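PDB 2RDM: response regulator receiver protein, which probably serves as a phosphorylation-controlled switch in two-component signalling, taking a phosphoryl group on an aspartate, though its own pathway is unknown. Local coordinates for residues D52-D57 / M80-I85; A11-I16 / I58-P63; K40-L45 / W67-V72; E22-D27 / Q112-V117. The protein carries 1 engineered substitution. All coordinates share one frame; numbering follows the deposited sequence.

Contact 1. Residues D52-D57 / M80-I85; sequences DGVVTD and MPIVYI
Val54 to Asp57 pair with Ile82 to Ile85 as neighbouring parallel strands in the core of a CheY-like receiver domain, a doubly wound alpha/beta fold. The strands belong to one beta-alpha-beta unit, in which helix 66-76 makes the connection, and they run 22° apart. The hydrogen bonding illustrates parallel pairing well: Val54 and Thr56 on one strand and Val83 on the other each use both N-H and C=O, while Pro81 O and Ile85 N take the end bonds. Val83 N meets Val54 O at 2.9 Å, and Ile85 N reaches Thr56 O at 2.8 Å.

Side chains sort onto two faces. Val55, Val83 and Ile85 share one with Asp57, the predicted phosphorylation site; there Val55 CG2 lies 4.2 Å from Val83 CB, and helix 110-122 packs over the valines. Val54, Ile82, Thr56 and Tyr84 occupy the other face, toward helix 66-76. Tyr84 and Thr56 lie side by side, with the tyrosine CD1 3.9 Å from the threonine CG2, while Tyr84 OH bonds to Val98 N. Met80, a selenomethionine, bends at chi2 (76°), which turns its selenium toward the Asp52-Gly53 peptide; SE comes to rest 3.6 Å from Asp52 C.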
loop_
_atom_site.group_PDB
_atom_site.type_symbol
_atom_site.label_atom_id
_atom_site.label_comp_id
_atom_site.label_asym_id
_atom_site.label_seq_id
_atom_site.Cartn_x
_atom_site.Cartn_y
_atom_site.Cartn_z
ATOM N N ASP A 52 -7.778 -7.970 21.215
ATOM C CA ASP A 52 -6.847 -7.291 20.329
ATOM C C ASP A 52 -7.049 -7.596 18.850
ATOM O O ASP A 52 -6.535 -6.882 18.002
ATOM C CB ASP A 52 -5.423 -7.622 20.741
ATOM C CG ASP A 52 -5.139 -7.249 22.187
ATOM O OD1 ASP A 52 -5.217 -6.049 22.519
ATOM O OD2 ASP A 52 -4.854 -8.168 22.984
ATOM N N GLY A 53 -7.795 -8.642 18.533
ATOM C CA GLY A 53 -8.044 -8.955 17.136
ATOM C C GLY A 53 -9.146 -9.975 17.088
ATOM O O GLY A 53 -9.434 -10.629 18.096
ATOM N N VAL A 54 -9.766 -10.124 15.928
ATOM C CA VAL A 54 -10.932 -10.976 15.832
ATOM C C VAL A 54 -10.780 -11.859 14.595
ATOM O O VAL A 54 -10.551 -11.346 13.507
ATOM C CB VAL A 54 -12.250 -10.143 15.746
ATOM C CG1 VAL A 54 -13.452 -11.050 15.497
ATOM C CG2 VAL A 54 -12.464 -9.298 17.022
ATOM N N VAL A 55 -10.859 -13.168 14.801
ATOM C CA VAL A 55 -10.864 -14.149 13.711
ATOM C C VAL A 55 -12.214 -14.863 13.736
ATOM O O VAL A 55 -12.485 -15.627 14.674
ATOM C CB VAL A 55 -9.721 -15.178 13.866
ATOM C CG1 VAL A 55 -9.746 -16.159 12.738
ATOM C CG2 VAL A 55 -8.354 -14.501 13.861
ATOM N N THR A 56 -13.037 -14.644 12.707
ATOM C CA THR A 56 -14.436 -15.096 12.742
ATOM C C THR A 56 -14.889 -15.790 11.461
ATOM O O THR A 56 -14.562 -15.341 10.371
ATOM C CB THR A 56 -15.432 -13.922 13.102
ATOM O OG1 THR A 56 -16.783 -14.416 13.202
ATOM C CG2 THR A 56 -15.396 -12.779 12.068
ATOM N N ASP A 57 -15.663 -16.868 11.615
ATOM C CA ASP A 57 -16.445 -17.452 10.499
ATOM C C ASP A 57 -17.440 -16.467 9.911
ATOM O O ASP A 57 -17.892 -15.569 10.600
ATOM C CB ASP A 57 -17.311 -18.615 10.987
ATOM C CG ASP A 57 -16.524 -19.822 11.382
ATOM O OD1 ASP A 57 -15.277 -19.792 11.313
ATOM O OD2 ASP A 57 -17.182 -20.813 11.773
HETATM N N MSE A 80 -9.679 -2.334 14.969
HETATM C CA MSE A 80 -9.608 -3.754 15.316
HETATM C C MSE A 80 -9.216 -4.579 14.095
HETATM O O MSE A 80 -9.856 -4.445 13.061
HETATM C CB MSE A 80 -10.967 -4.271 15.801
HETATM C CG MSE A 80 -10.890 -5.706 16.322
HETATM SE SE MSE A 80 -10.040 -5.768 18.135
HETATM C CE MSE A 80 -11.695 -5.521 19.133
ATOM N N PRO A 81 -8.136 -5.370 14.201
ATOM C CA PRO A 81 -7.798 -6.385 13.213
ATOM C C PRO A 81 -8.952 -7.376 13.005
ATOM O O PRO A 81 -9.473 -7.934 13.964
ATOM C CB PRO A 81 -6.603 -7.089 13.844
ATOM C CG PRO A 81 -5.929 -5.985 14.628
ATOM C CD PRO A 81 -7.095 -5.261 15.242
ATOM N N ILE A 82 -9.351 -7.567 11.758
ATOM C CA ILE A 82 -10.483 -8.448 11.474
ATOM C C ILE A 82 -10.038 -9.417 10.385
ATOM O O ILE A 82 -9.624 -8.975 9.314
ATOM C CB ILE A 82 -11.716 -7.657 10.981
ATOM C CG1 ILE A 82 -12.219 -6.668 12.042
ATOM C CG2 ILE A 82 -12.834 -8.610 10.501
ATOM C CD1 ILE A 82 -12.856 -7.291 13.265
ATOM N N VAL A 83 -10.068 -10.713 10.695
ATOM C CA VAL A 83 -9.842 -11.766 9.703
ATOM C C VAL A 83 -11.096 -12.622 9.641
ATOM O O VAL A 83 -11.490 -13.224 10.645
ATOM C CB VAL A 83 -8.637 -12.673 10.051
ATOM C CG1 VAL A 83 -8.438 -13.761 8.982
ATOM C CG2 VAL A 83 -7.331 -11.849 10.190
ATOM N N TYR A 84 -11.680 -12.722 8.455
ATOM C CA TYR A 84 -12.818 -13.610 8.236
ATOM C C TYR A 84 -12.345 -14.960 7.735
ATOM O O TYR A 84 -11.396 -15.040 6.959
ATOM C CB TYR A 84 -13.760 -13.033 7.191
ATOM C CG TYR A 84 -14.303 -11.634 7.453
ATOM C CD1 TYR A 84 -15.345 -11.421 8.363
ATOM C CD2 TYR A 84 -13.781 -10.529 6.774
ATOM C CE1 TYR A 84 -15.855 -10.148 8.577
ATOM C CE2 TYR A 84 -14.285 -9.246 6.980
ATOM C CZ TYR A 84 -15.297 -9.059 7.904
ATOM O OH TYR A 84 -15.820 -7.822 8.072
ATOM N N ILE A 85 -13.046 -16.024 8.128
ATOM C CA ILE A 85 -12.713 -17.385 7.704
ATOM C C ILE A 85 -13.948 -18.001 7.051
ATOM O O ILE A 85 -14.957 -18.193 7.725
ATOM C CB ILE A 85 -12.294 -18.279 8.905
ATOM C CG1 ILE A 85 -11.111 -17.688 9.685
ATOM C CG2 ILE A 85 -12.027 -19.716 8.461
ATOM C CD1 ILE A 85 -9.878 -17.378 8.894
#

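Contact 2. Residues A11-I16 / I58-P63; sequences ADDEAI and IRFCQP
Phe60 and Cys61 both turn their side chains anti to the carbonyl carbon (chi1 -64° for CG, -62° for SG), which starts the phenyl ring toward Ala11 and brings the sulfur to the carboxylate of Asp13. The ring presents its edge to the Ala11 carbonyl: CE1 is 3.6 Å from Ala11 O, with Ala11 C in the ring plane. Ala11 CB touches CZ of Phe60 at 3.7 Å from somewhat above that plane. Asp13 CG and Asp12 N also sit near the plane, so the end of strand 7-11 and the turn after it line one side of the rim.

Beside the ring, the carboxylate of Asp13 faces the backbone where Phe60 passes into Cys61. Its OD2 is 3.4 Å from Phe60 CA, while OD1 is 3.4 Å from Cys61 SG. A water links the two segments, donating to Asp13 OD1 over 2.6 Å and accepting a weak bond from Cys61 N. Asp12 turns the other way, and its OD1 takes the N-H of Glu14 at 3.1 Å, nearly along its C-O axis. This Asx turn shapes the chain just ahead of helix 15-27, where Glu14 is the N-cap. Asp13 N in turn bonds to OD2 of Asp57, the predicted phosphorylation site, and Arg59 N bonds to a glycerol. Two loops meeting at the C-terminal ends of parallel strands, with paired aspartates beside the predicted phosphoacceptor, are consistent with the acidic phosphorylation pocket of CheY-like receiver domains.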
loop_
_atom_site.group_PDB
_atom_site.type_symbol
_atom_site.label_atom_id
_atom_site.label_comp_id
_atom_site.label_asym_id
_atom_site.label_seq_id
_atom_site.Cartn_x
_atom_site.Cartn_y
_atom_site.Cartn_z
ATOM N N ALA A 11 -14.003 -17.081 16.638
ATOM C CA ALA A 11 -15.389 -17.539 16.581
ATOM C C ALA A 11 -15.571 -18.531 15.443
ATOM O O ALA A 11 -15.562 -18.141 14.273
ATOM C CB ALA A 11 -16.355 -16.339 16.416
ATOM N N ASP A 12 -15.699 -19.808 15.790
ATOM C CA ASP A 12 -15.873 -20.870 14.795
ATOM C C ASP A 12 -16.774 -21.966 15.343
ATOM O O ASP A 12 -16.612 -22.392 16.484
ATOM C CB ASP A 12 -14.519 -21.459 14.326
ATOM C CG ASP A 12 -14.653 -22.357 13.079
ATOM O OD1 ASP A 12 -15.412 -23.351 13.089
ATOM O OD2 ASP A 12 -13.990 -22.073 12.068
ATOM N N ASP A 13 -17.692 -22.414 14.482
ATOM C CA ASP A 13 -18.730 -23.419 14.763
ATOM C C ASP A 13 -18.231 -24.809 15.132
ATOM O O ASP A 13 -18.595 -25.347 16.182
ATOM C CB ASP A 13 -19.627 -23.577 13.528
ATOM C CG ASP A 13 -21.058 -23.159 13.774
ATOM O OD1 ASP A 13 -21.485 -23.097 14.946
ATOM O OD2 ASP A 13 -21.769 -22.917 12.777
ATOM N N GLU A 14 -17.437 -25.408 14.245
ATOM C CA GLU A 14 -17.078 -26.819 14.388
ATOM C C GLU A 14 -15.874 -27.079 15.291
ATOM O O GLU A 14 -14.917 -26.298 15.317
ATOM C CB GLU A 14 -16.922 -27.509 13.027
ATOM C CG GLU A 14 -16.115 -26.751 11.989
ATOM C CD GLU A 14 -16.035 -27.501 10.668
ATOM O OE1 GLU A 14 -15.678 -28.700 10.684
ATOM O OE2 GLU A 14 -16.321 -26.890 9.614
ATOM N N ALA A 15 -15.956 -28.192 16.022
ATOM C CA ALA A 15 -14.976 -28.582 17.038
ATOM C C ALA A 15 -13.569 -28.819 16.496
ATOM O O ALA A 15 -12.595 -28.339 17.087
ATOM C CB ALA A 15 -15.470 -29.810 17.809
ATOM N N ILE A 16 -13.472 -29.550 15.380
ATOM C CA ILE A 16 -12.176 -29.852 14.752
ATOM C C ILE A 16 -11.402 -28.580 14.360
ATOM O O ILE A 16 -10.213 -28.466 14.651
ATOM C CB ILE A 16 -12.286 -30.853 13.549
ATOM C CG1 ILE A 16 -13.312 -30.389 12.501
ATOM C CG2 ILE A 16 -12.621 -32.260 14.052
ATOM C CD1 ILE A 16 -12.954 -30.772 11.059
ATOM N N ILE A 58 -17.859 -16.700 8.667
ATOM C CA ILE A 58 -18.934 -15.907 8.074
ATOM C C ILE A 58 -20.294 -16.436 8.530
ATOM O O ILE A 58 -21.153 -15.664 8.956
ATOM C CB ILE A 58 -18.847 -15.888 6.512
ATOM C CG1 ILE A 58 -17.589 -15.145 6.058
ATOM C CG2 ILE A 58 -20.094 -15.258 5.884
ATOM C CD1 ILE A 58 -17.285 -13.940 6.900
ATOM N N ARG A 59 -20.479 -17.751 8.443
ATOM C CA ARG A 59 -21.761 -18.367 8.769
ATOM C C ARG A 59 -21.681 -19.136 10.081
ATOM O O ARG A 59 -20.746 -19.900 10.308
ATOM C CB ARG A 59 -22.210 -19.315 7.649
ATOM C CG ARG A 59 -22.231 -18.712 6.256
ATOM C CD ARG A 59 -22.463 -19.793 5.207
ATOM N NE ARG A 59 -22.182 -19.329 3.847
ATOM C CZ ARG A 59 -23.109 -19.009 2.945
ATOM N NH1 ARG A 59 -24.403 -19.097 3.239
ATOM N NH2 ARG A 59 -22.741 -18.600 1.737
ATOM N N PHE A 60 -22.669 -18.924 10.944
ATOM C CA PHE A 60 -22.840 -19.745 12.128
ATOM C C PHE A 60 -24.151 -20.512 11.982
ATOM O O PHE A 60 -24.818 -20.377 10.955
ATOM C CB PHE A 60 -22.815 -18.872 13.374
ATOM C CG PHE A 60 -21.485 -18.181 13.586
ATOM C CD1 PHE A 60 -20.397 -18.890 14.096
ATOM C CD2 PHE A 60 -21.317 -16.841 13.245
ATOM C CE1 PHE A 60 -19.162 -18.266 14.286
ATOM C CE2 PHE A 60 -20.079 -16.207 13.431
ATOM C CZ PHE A 60 -19.010 -16.921 13.948
ATOM N N CYS A 61 -24.505 -21.328 12.977
ATOM C CA CYS A 61 -25.754 -22.107 12.926
ATOM C C CYS A 61 -26.959 -21.177 12.816
ATOM O O CYS A 61 -27.880 -21.434 12.036
ATOM C CB CYS A 61 -25.898 -23.013 14.153
ATOM S SG CYS A 61 -24.611 -24.270 14.316
ATOM N N GLN A 62 -26.911 -20.092 13.590
ATOM C CA GLN A 62 -27.962 -19.080 13.607
ATOM C C GLN A 62 -27.352 -17.677 13.502
ATOM O O GLN A 62 -26.175 -17.489 13.839
ATOM C CB GLN A 62 -28.791 -19.202 14.896
ATOM C CG GLN A 62 -29.717 -20.425 14.960
ATOM C CD GLN A 62 -30.779 -20.427 13.873
ATOM O OE1 GLN A 62 -31.425 -19.413 13.614
ATOM N NE2 GLN A 62 -30.967 -21.576 13.233
ATOM N N PRO A 63 -28.140 -16.683 13.010
ATOM C CA PRO A 63 -27.696 -15.279 13.107
ATOM C C PRO A 63 -27.458 -14.863 14.563
ATOM O O PRO A 63 -28.054 -15.457 15.453
ATOM C CB PRO A 63 -28.884 -14.498 12.528
ATOM C CG PRO A 63 -29.541 -15.455 11.600
ATOM C CD PRO A 63 -29.423 -16.786 12.278
HETATM O O HOH W 1 -22.870 -21.163 15.940
#

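Contact 3. Residues K40-L45 / W67-V72; sequences KAIEML and WQVARV. Engineered in segment 40-45: Met44 (natural residue Leu).
Ile42 CG1 lies 3.9 Å from Val72 CG2, and the two side chains cross at about a right angle. They fill the outer side of a seam between helices 38-46 and 66-76, which cover one face of the sheet in the doubly wound receiver fold. Over these segments the axes are almost parallel, 3° apart and 9.5 Å at their closest, a spacing that branched aliphatic residues fill. Ile42 also spans the gap to Val69, with CG1 4.0 Å from Val69 CA; chi1 of -71° sets CG1 anti to the carbonyl carbon, and the extended chi2 (165°) carries CD1 on toward the second helix.

Nearer the sheet, Val69 CG1 fits between Ala41 CB, 3.9 Å away, and Leu45 CD1, the latter side chain crossing it at roughly a right angle. The next shell seats both helices on the sheet: Ala41 and Leu45 rest on Leu9 of strand 7-11, and Ala70, on the second helix, on Ile82 and Tyr84. Leu45 also reaches Met80, and Pro64 borders Ile42. Farther out, Arg71 NH1 bonds to Ser95 O of a second subunit.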
loop_
_atom_site.group_PDB
_atom_site.type_symbol
_atom_site.label_atom_id
_atom_site.label_comp_id
_atom_site.label_asym_id
_atom_site.label_seq_id
_atom_site.Cartn_x
_atom_site.Cartn_y
_atom_site.Cartn_z
ATOM N N LYS A 40 -22.175 -15.237 20.750
ATOM C CA LYS A 40 -21.220 -15.347 21.855
ATOM C C LYS A 40 -20.025 -14.420 21.639
ATOM O O LYS A 40 -19.537 -13.789 22.583
ATOM C CB LYS A 40 -20.774 -16.803 22.044
ATOM C CG LYS A 40 -21.831 -17.709 22.708
ATOM C CD LYS A 40 -21.565 -19.193 22.435
ATOM C CE LYS A 40 -22.519 -20.096 23.209
ATOM N NZ LYS A 40 -22.242 -21.547 22.967
ATOM N N ALA A 41 -19.562 -14.329 20.393
ATOM C CA ALA A 41 -18.478 -13.384 20.053
ATOM C C ALA A 41 -18.856 -11.925 20.364
ATOM O O ALA A 41 -18.069 -11.176 20.964
ATOM C CB ALA A 41 -18.075 -13.541 18.591
ATOM N N ILE A 42 -20.065 -11.529 19.982
ATOM C CA ILE A 42 -20.557 -10.151 20.220
ATOM C C ILE A 42 -20.691 -9.859 21.726
ATOM O O ILE A 42 -20.270 -8.801 22.200
ATOM C CB ILE A 42 -21.872 -9.900 19.435
ATOM C CG1 ILE A 42 -21.556 -9.814 17.938
ATOM C CG2 ILE A 42 -22.601 -8.625 19.904
ATOM C CD1 ILE A 42 -22.744 -9.930 17.027
ATOM N N GLU A 43 -21.211 -10.832 22.469
ATOM C CA GLU A 43 -21.310 -10.732 23.926
ATOM C C GLU A 43 -19.939 -10.483 24.555
ATOM O O GLU A 43 -19.792 -9.584 25.384
ATOM C CB GLU A 43 -21.952 -11.990 24.511
ATOM C CG GLU A 43 -22.170 -11.931 26.020
ATOM C CD GLU A 43 -22.856 -13.177 26.547
ATOM O OE1 GLU A 43 -22.265 -14.268 26.445
ATOM O OE2 GLU A 43 -23.988 -13.068 27.062
HETATM N N MSE A 44 -18.959 -11.239 24.117
HETATM C CA MSE A 44 -17.627 -11.064 24.583
HETATM C C MSE A 44 -17.052 -9.701 24.246
HETATM O O MSE A 44 -16.478 -9.052 25.077
HETATM C CB MSE A 44 -16.757 -12.196 24.090
HETATM C CG MSE A 44 -15.421 -12.218 24.672
HETATM SE SE MSE A 44 -15.314 -12.798 26.496
HETATM C CE MSE A 44 -16.846 -13.792 26.543
ATOM N N LEU A 45 -17.229 -9.275 23.016
ATOM C CA LEU A 45 -16.792 -7.941 22.586
ATOM C C LEU A 45 -17.419 -6.842 23.438
ATOM O O LEU A 45 -16.733 -5.906 23.850
ATOM C CB LEU A 45 -17.108 -7.713 21.106
ATOM C CG LEU A 45 -16.148 -8.394 20.129
ATOM C CD1 LEU A 45 -16.790 -8.654 18.773
ATOM C CD2 LEU A 45 -14.857 -7.593 19.959
ATOM N N TRP A 67 -20.202 -11.169 9.516
ATOM C CA TRP A 67 -20.189 -9.780 9.040
ATOM C C TRP A 67 -20.626 -8.851 10.167
ATOM O O TRP A 67 -20.017 -7.796 10.403
ATOM C CB TRP A 67 -21.101 -9.575 7.824
ATOM C CG TRP A 67 -20.906 -10.548 6.685
ATOM C CD1 TRP A 67 -21.856 -11.368 6.135
ATOM C CD2 TRP A 67 -19.702 -10.782 5.951
ATOM N NE1 TRP A 67 -21.310 -12.093 5.102
ATOM C CE2 TRP A 67 -19.988 -11.746 4.969
ATOM C CE3 TRP A 67 -18.407 -10.254 6.017
ATOM C CZ2 TRP A 67 -19.024 -12.211 4.076
ATOM C CZ3 TRP A 67 -17.450 -10.726 5.147
ATOM C CH2 TRP A 67 -17.766 -11.693 4.174
ATOM N N GLN A 68 -21.661 -9.285 10.886
ATOM C CA GLN A 68 -22.182 -8.503 11.996
ATOM C C GLN A 68 -21.235 -8.500 13.194
ATOM O O GLN A 68 -21.089 -7.467 13.877
ATOM C CB GLN A 68 -23.583 -8.968 12.387
ATOM C CG GLN A 68 -24.314 -8.017 13.327
ATOM C CD GLN A 68 -24.118 -6.533 13.002
ATOM O OE1 GLN A 68 -24.339 -6.084 11.875
ATOM N NE2 GLN A 68 -23.730 -5.764 14.008
ATOM N N VAL A 69 -20.544 -9.623 13.420
ATOM C CA VAL A 69 -19.519 -9.712 14.480
ATOM C C VAL A 69 -18.456 -8.636 14.262
ATOM O O VAL A 69 -18.089 -7.911 15.197
ATOM C CB VAL A 69 -18.823 -11.112 14.544
ATOM C CG1 VAL A 69 -17.681 -11.105 15.580
ATOM C CG2 VAL A 69 -19.825 -12.188 14.915
ATOM N N ALA A 70 -17.990 -8.526 13.019
ATOM C CA ALA A 70 -16.936 -7.558 12.685
ATOM C C ALA A 70 -17.380 -6.099 12.875
ATOM O O ALA A 70 -16.590 -5.257 13.320
ATOM C CB ALA A 70 -16.434 -7.805 11.266
ATOM N N ARG A 71 -18.639 -5.808 12.554
ATOM C CA ARG A 71 -19.199 -4.466 12.729
ATOM C C ARG A 71 -19.199 -4.081 14.192
ATOM O O ARG A 71 -18.780 -2.976 14.535
ATOM C CB ARG A 71 -20.609 -4.363 12.151
ATOM C CG ARG A 71 -20.634 -4.617 10.671
ATOM C CD ARG A 71 -21.852 -4.033 9.960
ATOM N NE ARG A 71 -22.075 -4.784 8.727
ATOM C CZ ARG A 71 -21.360 -4.625 7.616
ATOM N NH1 ARG A 71 -20.382 -3.709 7.564
ATOM N NH2 ARG A 71 -21.628 -5.380 6.556
ATOM N N VAL A 72 -19.638 -5.008 15.047
ATOM C CA VAL A 72 -19.622 -4.780 16.504
ATOM C C VAL A 72 -18.193 -4.544 17.007
ATOM O O VAL A 72 -17.934 -3.578 17.743
ATOM C CB VAL A 72 -20.295 -5.935 17.270
ATOM C CG1 VAL A 72 -20.163 -5.732 18.764
ATOM C CG2 VAL A 72 -21.769 -6.018 16.890
#

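Contact 4. Residues E22-D27 / Q112-V117; sequences ESTLTD and QLITAV
Ile114 overlaps two residues of the facing helix with a single methyl: its CD1 lies 3.7 Å from Leu25 CD2 and 3.8 Å from Thr24 CG2. The two partners meet it differently. Leu25 and Ile114 slide past each other in opposite directions, whereas Thr24 crosses the isoleucine obliquely and also brings its CG2 to 3.9 Å from Ile114 CG1. Thr24 keeps CG2 anti to its backbone N, and OG1 lies beside that nitrogen (chi1 -66°), so the methyl is given to the contact while the hydroxyl bonds to the backbone oxygen of Asp20, one turn earlier in the same helix.

Helices 15-27 and 110-122 flank the sheet of the CheY-like receiver domain on the face that carries Val55. Their segments cross at -57°, with the axes 10.2 Å apart at closest approach, an angle at which close contact is confined to a few residues on each helix. Leu113 and Val117, one turn apart, extend the patch toward the sheet. Leu113 CD2 is 4.2 Å from Thr24 CG2, and Val117 CG2 comes equally near to Leu25 CD2, its side chain set at about a right angle to the leucine. Toward the sheet, Leu25 and Val117 rest on Ile8 of strand 7-11 and on Phe30, while Leu113 and Val117 reach Val55. Beyond the chain, Gln112 O accepts a hydrogen bond from Asn122 ND2 of a third subunit, and Ile114 packs on Ala111 of a fourth.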
loop_
_atom_site.group_PDB
_atom_site.type_symbol
_atom_site.label_atom_id
_atom_site.label_comp_id
_atom_site.label_asym_id
_atom_site.label_seq_id
_atom_site.Cartn_x
_atom_site.Cartn_y
_atom_site.Cartn_z
ATOM N N GLU A 22 -7.316 -22.589 17.032
ATOM C CA GLU A 22 -6.915 -22.194 18.384
ATOM C C GLU A 22 -5.465 -22.553 18.675
ATOM O O GLU A 22 -4.710 -21.705 19.152
ATOM C CB GLU A 22 -7.837 -22.814 19.446
ATOM C CG GLU A 22 -7.497 -22.445 20.885
ATOM C CD GLU A 22 -8.628 -22.736 21.864
ATOM O OE1 GLU A 22 -9.573 -23.487 21.518
ATOM O OE2 GLU A 22 -8.568 -22.201 22.989
ATOM N N SER A 23 -5.080 -23.801 18.387
ATOM C CA SER A 23 -3.713 -24.259 18.664
ATOM C C SER A 23 -2.682 -23.598 17.754
ATOM O O SER A 23 -1.572 -23.320 18.195
ATOM C CB SER A 23 -3.594 -25.783 18.600
ATOM O OG SER A 23 -4.068 -26.277 17.363
ATOM N N THR A 24 -3.063 -23.345 16.499
ATOM C CA THR A 24 -2.247 -22.556 15.565
ATOM C C THR A 24 -1.927 -21.187 16.159
ATOM O O THR A 24 -0.767 -20.780 16.214
ATOM C CB THR A 24 -2.944 -22.412 14.185
ATOM O OG1 THR A 24 -3.015 -23.695 13.559
ATOM C CG2 THR A 24 -2.189 -21.460 13.260
ATOM N N LEU A 25 -2.957 -20.507 16.659
ATOM C CA LEU A 25 -2.769 -19.188 17.241
ATOM C C LEU A 25 -1.998 -19.212 18.567
ATOM O O LEU A 25 -1.165 -18.335 18.809
ATOM C CB LEU A 25 -4.110 -18.449 17.371
ATOM C CG LEU A 25 -4.824 -18.050 16.069
ATOM C CD1 LEU A 25 -6.307 -17.787 16.303
ATOM C CD2 LEU A 25 -4.152 -16.839 15.418
ATOM N N THR A 26 -2.255 -20.207 19.424
ATOM C CA THR A 26 -1.493 -20.298 20.688
ATOM C C THR A 26 -0.021 -20.657 20.478
ATOM O O THR A 26 0.843 -20.155 21.198
ATOM C CB THR A 26 -2.127 -21.235 21.738
ATOM O OG1 THR A 26 -2.287 -22.539 21.180
ATOM C CG2 THR A 26 -3.473 -20.704 22.199
ATOM N N ASP A 27 0.267 -21.488 19.475
ATOM C CA ASP A 27 1.664 -21.795 19.101
ATOM C C ASP A 27 2.442 -20.554 18.662
ATOM O O ASP A 27 3.635 -20.436 18.947
ATOM C CB ASP A 27 1.729 -22.852 17.992
ATOM C CG ASP A 27 1.322 -24.234 18.468
ATOM O OD1 ASP A 27 1.309 -24.482 19.692
ATOM O OD2 ASP A 27 0.997 -25.078 17.609
ATOM N N GLN A 112 -0.610 -18.771 6.600
ATOM C CA GLN A 112 -1.466 -17.721 6.083
ATOM C C GLN A 112 -2.287 -17.067 7.192
ATOM O O GLN A 112 -2.465 -15.852 7.193
ATOM C CB GLN A 112 -2.413 -18.303 5.051
ATOM C CG GLN A 112 -1.843 -18.386 3.657
ATOM C CD GLN A 112 -2.746 -19.206 2.766
ATOM O OE1 GLN A 112 -2.632 -20.429 2.722
ATOM N NE2 GLN A 112 -3.654 -18.546 2.075
ATOM N N LEU A 113 -2.797 -17.878 8.121
ATOM C CA LEU A 113 -3.634 -17.353 9.187
ATOM C C LEU A 113 -2.794 -16.436 10.082
ATOM O O LEU A 113 -3.208 -15.315 10.407
ATOM C CB LEU A 113 -4.252 -18.482 10.013
ATOM C CG LEU A 113 -4.989 -18.091 11.308
ATOM C CD1 LEU A 113 -6.095 -17.057 11.065
ATOM C CD2 LEU A 113 -5.564 -19.339 11.968
ATOM N N ILE A 114 -1.617 -16.923 10.442
ATOM C CA ILE A 114 -0.707 -16.213 11.361
ATOM C C ILE A 114 -0.180 -14.902 10.753
ATOM O O ILE A 114 -0.109 -13.864 11.436
ATOM C CB ILE A 114 0.471 -17.142 11.772
ATOM C CG1 ILE A 114 -0.013 -18.316 12.652
ATOM C CG2 ILE A 114 1.547 -16.366 12.495
ATOM C CD1 ILE A 114 -1.008 -17.934 13.754
ATOM N N THR A 115 0.210 -14.965 9.481
ATOM C CA THR A 115 0.640 -13.797 8.721
ATOM C C THR A 115 -0.466 -12.745 8.651
ATOM O O THR A 115 -0.213 -11.589 8.899
ATOM C CB THR A 115 1.127 -14.190 7.298
ATOM O OG1 THR A 115 2.254 -15.071 7.423
ATOM C CG2 THR A 115 1.549 -12.958 6.529
ATOM N N ALA A 116 -1.697 -13.162 8.356
ATOM C CA ALA A 116 -2.823 -12.242 8.290
ATOM C C ALA A 116 -3.044 -11.534 9.618
ATOM O O ALA A 116 -3.153 -10.309 9.660
ATOM C CB ALA A 116 -4.099 -12.992 7.878
ATOM N N VAL A 117 -3.070 -12.302 10.700
ATOM C CA VAL A 117 -3.352 -11.748 12.030
ATOM C C VAL A 117 -2.238 -10.768 12.422
ATOM O O VAL A 117 -2.527 -9.630 12.803
ATOM C CB VAL A 117 -3.541 -12.880 13.088
ATOM C CG1 VAL A 117 -3.583 -12.339 14.501
ATOM C CG2 VAL A 117 -4.851 -13.631 12.820
#

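In the fold
Contact 1 lies at the heart of the domain, its centre 2 Å from that of the chain, and the other three are arranged round it. Contacts 3 and 4 sit on opposite sides of the chain's centre, about 20 Å apart between centres, and each packs on the strands of contact 1: Tyr84 CE1 meets Trp67 CE3 at 3.6 Å, and Val55 CG2 meets Val117 CG2 at 3.8 Å. Contact 2 lies at the C-terminal ends of strands 7-11 and 53-57, where OD1 of Asp57, the predicted phosphorylation site, comes within 2.7 Å of Asp12 OD2. Glycerol, probably from the crystallisation liquor, hydrogen-bonds to Ile85 O and to Arg59 N, and may mark a pocket here.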